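Local coordinates for single-stranded DNA-binding protein WHY3, chloroplastic (Arabidopsis thaliana, PDB 4KOQ) that binds single-stranded DNA in chloroplasts and nucleus, keeps the plastid genome stable by preventing illegitimate recombination, and takes part in transcriptional repression, at residues T73-L78 against F153-L158; S116-N121 against A142-L147. All coordinates share one frame; numbering follows the deposited sequence.

Interaction 1: residues T73-L78 against F153-L158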
loop_
_atom_site.group_PDB
_atom_site.type_symbol
_atom_site.label_atom_id
_atom_site.label_comp_id
_atom_site.label_asym_id
_atom_site.label_seq_id
_atom_site.Cartn_x
_atom_site.Cartn_y
_atom_site.Cartn_z
ATOM N N THR A 73 -14.000 -1.855 -10.720
ATOM C CA THR A 73 -13.657 -3.160 -11.317
ATOM C C THR A 73 -12.691 -2.985 -12.473
ATOM O O THR A 73 -11.762 -3.738 -12.616
ATOM C CB THR A 73 -14.923 -3.906 -11.807
ATOM O OG1 THR A 73 -15.777 -4.139 -10.684
ATOM C CG2 THR A 73 -14.571 -5.242 -12.445
ATOM N N GLU A 74 -12.906 -1.951 -13.270
ATOM C CA GLU A 74 -11.991 -1.650 -14.379
ATOM C C GLU A 74 -10.586 -1.274 -13.938
ATOM O O GLU A 74 -9.609 -1.710 -14.531
ATOM C CB GLU A 74 -12.610 -0.576 -15.280
ATOM C CG GLU A 74 -13.777 -1.100 -16.070
ATOM C CD GLU A 74 -14.707 -0.032 -16.668
ATOM O OE1 GLU A 74 -14.586 1.175 -16.361
ATOM O OE2 GLU A 74 -15.628 -0.418 -17.444
ATOM N N ILE A 75 -10.487 -0.507 -12.849
ATOM C CA ILE A 75 -9.227 -0.267 -12.203
ATOM C C ILE A 75 -8.622 -1.585 -11.796
ATOM O O ILE A 75 -7.439 -1.816 -11.976
ATOM C CB ILE A 75 -9.382 0.662 -10.986
ATOM C CG1 ILE A 75 -9.865 2.026 -11.451
ATOM C CG2 ILE A 75 -8.049 0.706 -10.244
ATOM C CD1 ILE A 75 -10.607 2.860 -10.407
ATOM N N GLY A 76 -9.429 -2.498 -11.241
ATOM C CA GLY A 76 -8.888 -3.792 -10.917
ATOM C C GLY A 76 -8.302 -4.545 -12.106
ATOM O O GLY A 76 -7.262 -5.210 -11.989
ATOM N N ASN A 77 -8.944 -4.426 -13.258
ATOM C CA ASN A 77 -8.385 -5.031 -14.443
ATOM C C ASN A 77 -7.011 -4.480 -14.773
ATOM O O ASN A 77 -6.102 -5.229 -15.094
ATOM C CB ASN A 77 -9.289 -4.767 -15.615
ATOM C CG ASN A 77 -9.183 -5.832 -16.657
ATOM O OD1 ASN A 77 -8.112 -6.423 -16.884
ATOM N ND2 ASN A 77 -10.300 -6.152 -17.244
ATOM N N LEU A 78 -6.888 -3.163 -14.708
ATOM C CA LEU A 78 -5.633 -2.493 -15.059
ATOM C C LEU A 78 -4.530 -2.865 -14.114
ATOM O O LEU A 78 -3.392 -3.019 -14.532
ATOM C CB LEU A 78 -5.813 -0.975 -15.083
ATOM C CG LEU A 78 -6.693 -0.498 -16.232
ATOM C CD1 LEU A 78 -6.830 0.992 -16.199
ATOM C CD2 LEU A 78 -6.046 -0.928 -17.518
ATOM N N PHE A 153 -3.553 2.676 -4.426
ATOM C CA PHE A 153 -3.832 3.624 -3.361
ATOM C C PHE A 153 -5.313 4.016 -3.296
ATOM O O PHE A 153 -5.926 4.081 -2.212
ATOM C CB PHE A 153 -2.972 4.871 -3.509
ATOM C CG PHE A 153 -3.444 6.026 -2.701
ATOM C CD1 PHE A 153 -3.080 6.135 -1.360
ATOM C CD2 PHE A 153 -4.256 7.000 -3.240
ATOM C CE1 PHE A 153 -3.522 7.181 -0.604
ATOM C CE2 PHE A 153 -4.704 8.058 -2.455
ATOM C CZ PHE A 153 -4.338 8.136 -1.139
ATOM N N VAL A 154 -5.887 4.328 -4.445
ATOM C CA VAL A 154 -7.180 4.985 -4.454
ATOM C C VAL A 154 -8.336 4.012 -4.301
ATOM O O VAL A 154 -9.409 4.396 -3.849
ATOM C CB VAL A 154 -7.335 5.882 -5.711
ATOM C CG1 VAL A 154 -7.742 5.082 -6.903
ATOM C CG2 VAL A 154 -8.292 7.007 -5.413
ATOM N N LEU A 155 -8.123 2.756 -4.646
ATOM C CA LEU A 155 -9.217 1.805 -4.631
ATOM C C LEU A 155 -9.986 1.726 -3.289
ATOM O O LEU A 155 -11.210 1.768 -3.287
ATOM C CB LEU A 155 -8.736 0.428 -5.076
ATOM C CG LEU A 155 -8.747 0.088 -6.570
ATOM C CD1 LEU A 155 -7.973 -1.199 -6.828
ATOM C CD2 LEU A 155 -10.119 -0.061 -7.128
ATOM N N PRO A 156 -9.269 1.620 -2.155
ATOM C CA PRO A 156 -9.969 1.598 -0.844
ATOM C C PRO A 156 -10.781 2.841 -0.531
ATOM O O PRO A 156 -11.828 2.737 0.121
ATOM C CB PRO A 156 -8.848 1.380 0.172
ATOM C CG PRO A 156 -7.606 1.370 -0.575
ATOM C CD PRO A 156 -7.836 1.327 -2.024
ATOM N N HIS A 157 -10.368 3.988 -1.051
ATOM C CA HIS A 157 -11.146 5.209 -0.925
ATOM C C HIS A 157 -12.357 5.197 -1.790
ATOM O O HIS A 157 -13.419 5.647 -1.362
ATOM C CB HIS A 157 -10.257 6.404 -1.285
ATOM C CG HIS A 157 -9.066 6.514 -0.397
ATOM N ND1 HIS A 157 -9.083 7.243 0.774
ATOM C CD2 HIS A 157 -7.833 5.958 -0.482
ATOM C CE1 HIS A 157 -7.908 7.128 1.373
ATOM N NE2 HIS A 157 -7.138 6.342 0.641
ATOM N N LEU A 158 -12.239 4.662 -3.011
ATOM C CA LEU A 158 -13.367 4.658 -3.915
ATOM C C LEU A 158 -14.505 3.764 -3.442
ATOM O O LEU A 158 -15.684 4.021 -3.799
ATOM C CB LEU A 158 -12.998 4.285 -5.351
ATOM C CG LEU A 158 -11.907 5.128 -6.008
ATOM C CD1 LEU A 158 -11.647 4.664 -7.433
ATOM C CD2 LEU A 158 -12.162 6.601 -5.981
#
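I75 projects from helix 72-79 onto L155 and L158, joining two helices of the Whirly fold: the short helix 72-79 linking its two antiparallel sheets along the chain, and the C-terminal part of helix 141-158, which follows the second sheet. The contact is wholly apolar, and all three touching residues are buried. The two branches of I75 meet different leucines. CG2, anti to the backbone N, fits against the isopropyl fork of L155, 3.8 Å from CG and 3.9 Å from CD1 of that leucine. Here the two side chains run alongside each other in opposite directions, and L155 CD2 also comes within 4.0 Å of I75 CB. The longer CG1-CD1 arm of I75 is extended (chi2 156°), which carries CD1 to L158, whose side chain it crosses nearly at right angles. L155 and L158 also touch V72, while F151, one turn earlier on the long helix, and L70 of strand 59-70 also pack on I75. Backbone bonds are local to each helix: P156 has no N-H to give, and after this kink L158 N returns to V154 O at 3.0 Å. Other subunits of the tetramer pack here too: S149 of a second subunit on L155 and F164 of a third on L158. Between the two segments the closest approach is I75 CD1 to L158 CD1, 3.6 Å.

Interaction 2: residues S116-N121 against A142-L147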
loop_
_atom_site.group_PDB
_atom_site.type_symbol
_atom_site.label_atom_id
_atom_site.label_comp_id
_atom_site.label_asym_id
_atom_site.label_seq_id
_atom_site.Cartn_x
_atom_site.Cartn_y
_atom_site.Cartn_z
ATOM N N SER A 116 7.954 -1.972 -23.630
ATOM C CA SER A 116 8.349 -0.679 -23.105
ATOM C C SER A 116 7.175 0.099 -22.501
ATOM O O SER A 116 7.313 1.280 -22.203
ATOM C CB SER A 116 8.928 0.147 -24.237
ATOM O OG SER A 116 7.975 0.224 -25.278
ATOM N N GLY A 117 6.026 -0.531 -22.313
ATOM C CA GLY A 117 4.910 0.206 -21.723
ATOM C C GLY A 117 3.574 -0.179 -22.287
ATOM O O GLY A 117 3.385 -1.333 -22.688
ATOM N N ARG A 118 2.635 0.767 -22.277
ATOM C CA ARG A 118 1.237 0.486 -22.633
ATOM C C ARG A 118 0.688 1.517 -23.617
ATOM O O ARG A 118 1.086 2.679 -23.625
ATOM C CB ARG A 118 0.347 0.458 -21.387
ATOM C CG ARG A 118 0.735 -0.585 -20.337
ATOM C CD ARG A 118 0.129 -1.911 -20.636
ATOM N NE ARG A 118 0.578 -2.933 -19.716
ATOM C CZ ARG A 118 0.245 -4.211 -19.802
ATOM N NH1 ARG A 118 -0.518 -4.638 -20.787
ATOM N NH2 ARG A 118 0.724 -5.064 -18.918
ATOM N N PHE A 119 -0.272 1.083 -24.421
ATOM C CA PHE A 119 -0.912 1.950 -25.394
ATOM C C PHE A 119 -2.345 2.095 -24.951
ATOM O O PHE A 119 -3.045 1.107 -24.896
ATOM C CB PHE A 119 -0.798 1.270 -26.771
ATOM C CG PHE A 119 -0.870 2.202 -27.954
ATOM C CD1 PHE A 119 -0.270 3.467 -27.933
ATOM C CD2 PHE A 119 -1.486 1.788 -29.122
ATOM C CE1 PHE A 119 -0.319 4.316 -29.051
ATOM C CE2 PHE A 119 -1.528 2.625 -30.240
ATOM C CZ PHE A 119 -0.933 3.894 -30.200
ATOM N N PHE A 120 -2.793 3.310 -24.630
ATOM C CA PHE A 120 -4.175 3.545 -24.297
ATOM C C PHE A 120 -4.912 4.111 -25.504
ATOM O O PHE A 120 -4.439 5.028 -26.166
ATOM C CB PHE A 120 -4.323 4.604 -23.200
ATOM C CG PHE A 120 -4.017 4.104 -21.798
ATOM C CD1 PHE A 120 -2.920 3.327 -21.540
ATOM C CD2 PHE A 120 -4.840 4.473 -20.752
ATOM C CE1 PHE A 120 -2.641 2.906 -20.222
ATOM C CE2 PHE A 120 -4.551 4.067 -19.454
ATOM C CZ PHE A 120 -3.458 3.310 -19.205
ATOM N N ASN A 121 -6.123 3.642 -25.717
ATOM C CA ASN A 121 -6.909 4.185 -26.820
ATOM C C ASN A 121 -8.326 4.418 -26.356
ATOM O O ASN A 121 -8.941 3.510 -25.835
ATOM C CB ASN A 121 -6.869 3.181 -27.965
ATOM C CG ASN A 121 -7.815 3.541 -29.100
ATOM O OD1 ASN A 121 -8.544 2.694 -29.594
ATOM N ND2 ASN A 121 -7.822 4.804 -29.489
ATOM N N ALA A 142 7.391 3.149 -16.825
ATOM C CA ALA A 142 7.537 3.990 -15.627
ATOM C C ALA A 142 6.276 4.783 -15.333
ATOM O O ALA A 142 5.829 4.878 -14.199
ATOM C CB ALA A 142 8.684 4.926 -15.803
ATOM N N GLU A 143 5.666 5.335 -16.374
ATOM C CA GLU A 143 4.413 6.077 -16.203
ATOM C C GLU A 143 3.289 5.133 -15.794
ATOM O O GLU A 143 2.453 5.461 -14.946
ATOM C CB GLU A 143 4.048 6.835 -17.506
ATOM C CG GLU A 143 4.941 8.015 -17.795
ATOM C CD GLU A 143 4.953 8.461 -19.262
ATOM O OE1 GLU A 143 4.528 7.705 -20.169
ATOM O OE2 GLU A 143 5.388 9.599 -19.490
ATOM N N PHE A 144 3.264 3.946 -16.367
ATOM C CA PHE A 144 2.240 2.982 -16.010
ATOM C C PHE A 144 2.427 2.540 -14.559
ATOM O O PHE A 144 1.455 2.306 -13.835
ATOM C CB PHE A 144 2.208 1.799 -16.995
ATOM C CG PHE A 144 0.987 0.944 -16.860
ATOM C CD1 PHE A 144 -0.247 1.431 -17.269
ATOM C CD2 PHE A 144 1.062 -0.327 -16.358
ATOM C CE1 PHE A 144 -1.415 0.643 -17.114
ATOM C CE2 PHE A 144 -0.097 -1.123 -16.221
ATOM C CZ PHE A 144 -1.322 -0.619 -16.609
ATOM N N ALA A 145 3.675 2.424 -14.101
ATOM C CA ALA A 145 3.927 2.059 -12.702
ATOM C C ALA A 145 3.383 3.096 -11.697
ATOM O O ALA A 145 2.913 2.729 -10.598
ATOM C CB ALA A 145 5.473 1.835 -12.442
ATOM N N VAL A 146 3.475 4.363 -12.072
ATOM C CA VAL A 146 2.916 5.453 -11.290
ATOM C C VAL A 146 1.403 5.219 -11.206
ATOM O O VAL A 146 0.811 5.316 -10.128
ATOM C CB VAL A 146 3.182 6.802 -11.917
ATOM C CG1 VAL A 146 2.432 7.935 -11.181
ATOM C CG2 VAL A 146 4.679 7.110 -11.891
ATOM N N LEU A 147 0.774 4.949 -12.346
ATOM C CA LEU A 147 -0.684 4.625 -12.327
ATOM C C LEU A 147 -1.039 3.439 -11.460
ATOM O O LEU A 147 -1.992 3.499 -10.661
ATOM C CB LEU A 147 -1.230 4.417 -13.750
ATOM C CG LEU A 147 -1.062 5.575 -14.712
ATOM C CD1 LEU A 147 -1.709 5.308 -16.089
ATOM C CD2 LEU A 147 -1.595 6.872 -14.119
#
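R118 lays its aliphatic stem over one face of the F144 ring, with CG 3.8 Å from the ring centroid and 11° off its normal, a CH-pi contact almost exactly over the centre. F120, two residues further along the same strand, meets the F144 ring from the edge: F120 CZ lies 4.0 Å from F144 CE1, near the plane of each ring. Strand 117-121 and helix 142-147 run 76° apart with axes 7.9 Å from each other, as the helix crosses the second antiparallel sheet of the Whirly fold. F144 bridges that gap with CG anti to its backbone N, its ring flanked by arginine stem and phenylalanine edge. L147, one turn on, adds CD1 at 4.1 Å from F120 CZ; these two side chains approach from opposite directions. The tight part is this buried cluster of four, to which I139 and V109 of the adjoining strands add apolar surface. By contrast, F119 and N121 point to the other face of the strand, and E143 stays clear of it; all three are partly exposed. E143 forms a salt bridge with K17, in a region probably required for single-stranded DNA binding, as in related proteins. A bend at chi2 swings the R118 guanidinium past the ring, its plane 46° from that of F144, and NH1 and NH2 donate to the carbonyls of E85 and G82. A buried arginine thus divides its chemistry: its methylene stem joins the apolar core, while the backbone oxygens of G82 and E85 probably stabilise its charge.

From the N terminus, the first sheet leads into helix 72-79, where interaction 1 opens. The chain then builds the second sheet, reaching strand 117-126, where interaction 2 opens. Interaction 2 closes first, once strand 131-140 has passed into helix 141-158; interaction 1 closes near the far end of the same helix, so the shorter loop sits within the longer one and they do not cross. Helix 141-158 is thereby tied to the second sheet by its first turns and to helix 72-79 by its last. The centres lie about 16 Å apart, yet the contacts meet where L78 O packs 3.8 Å from F144 CZ. Both also border the third subunit of the tetramer.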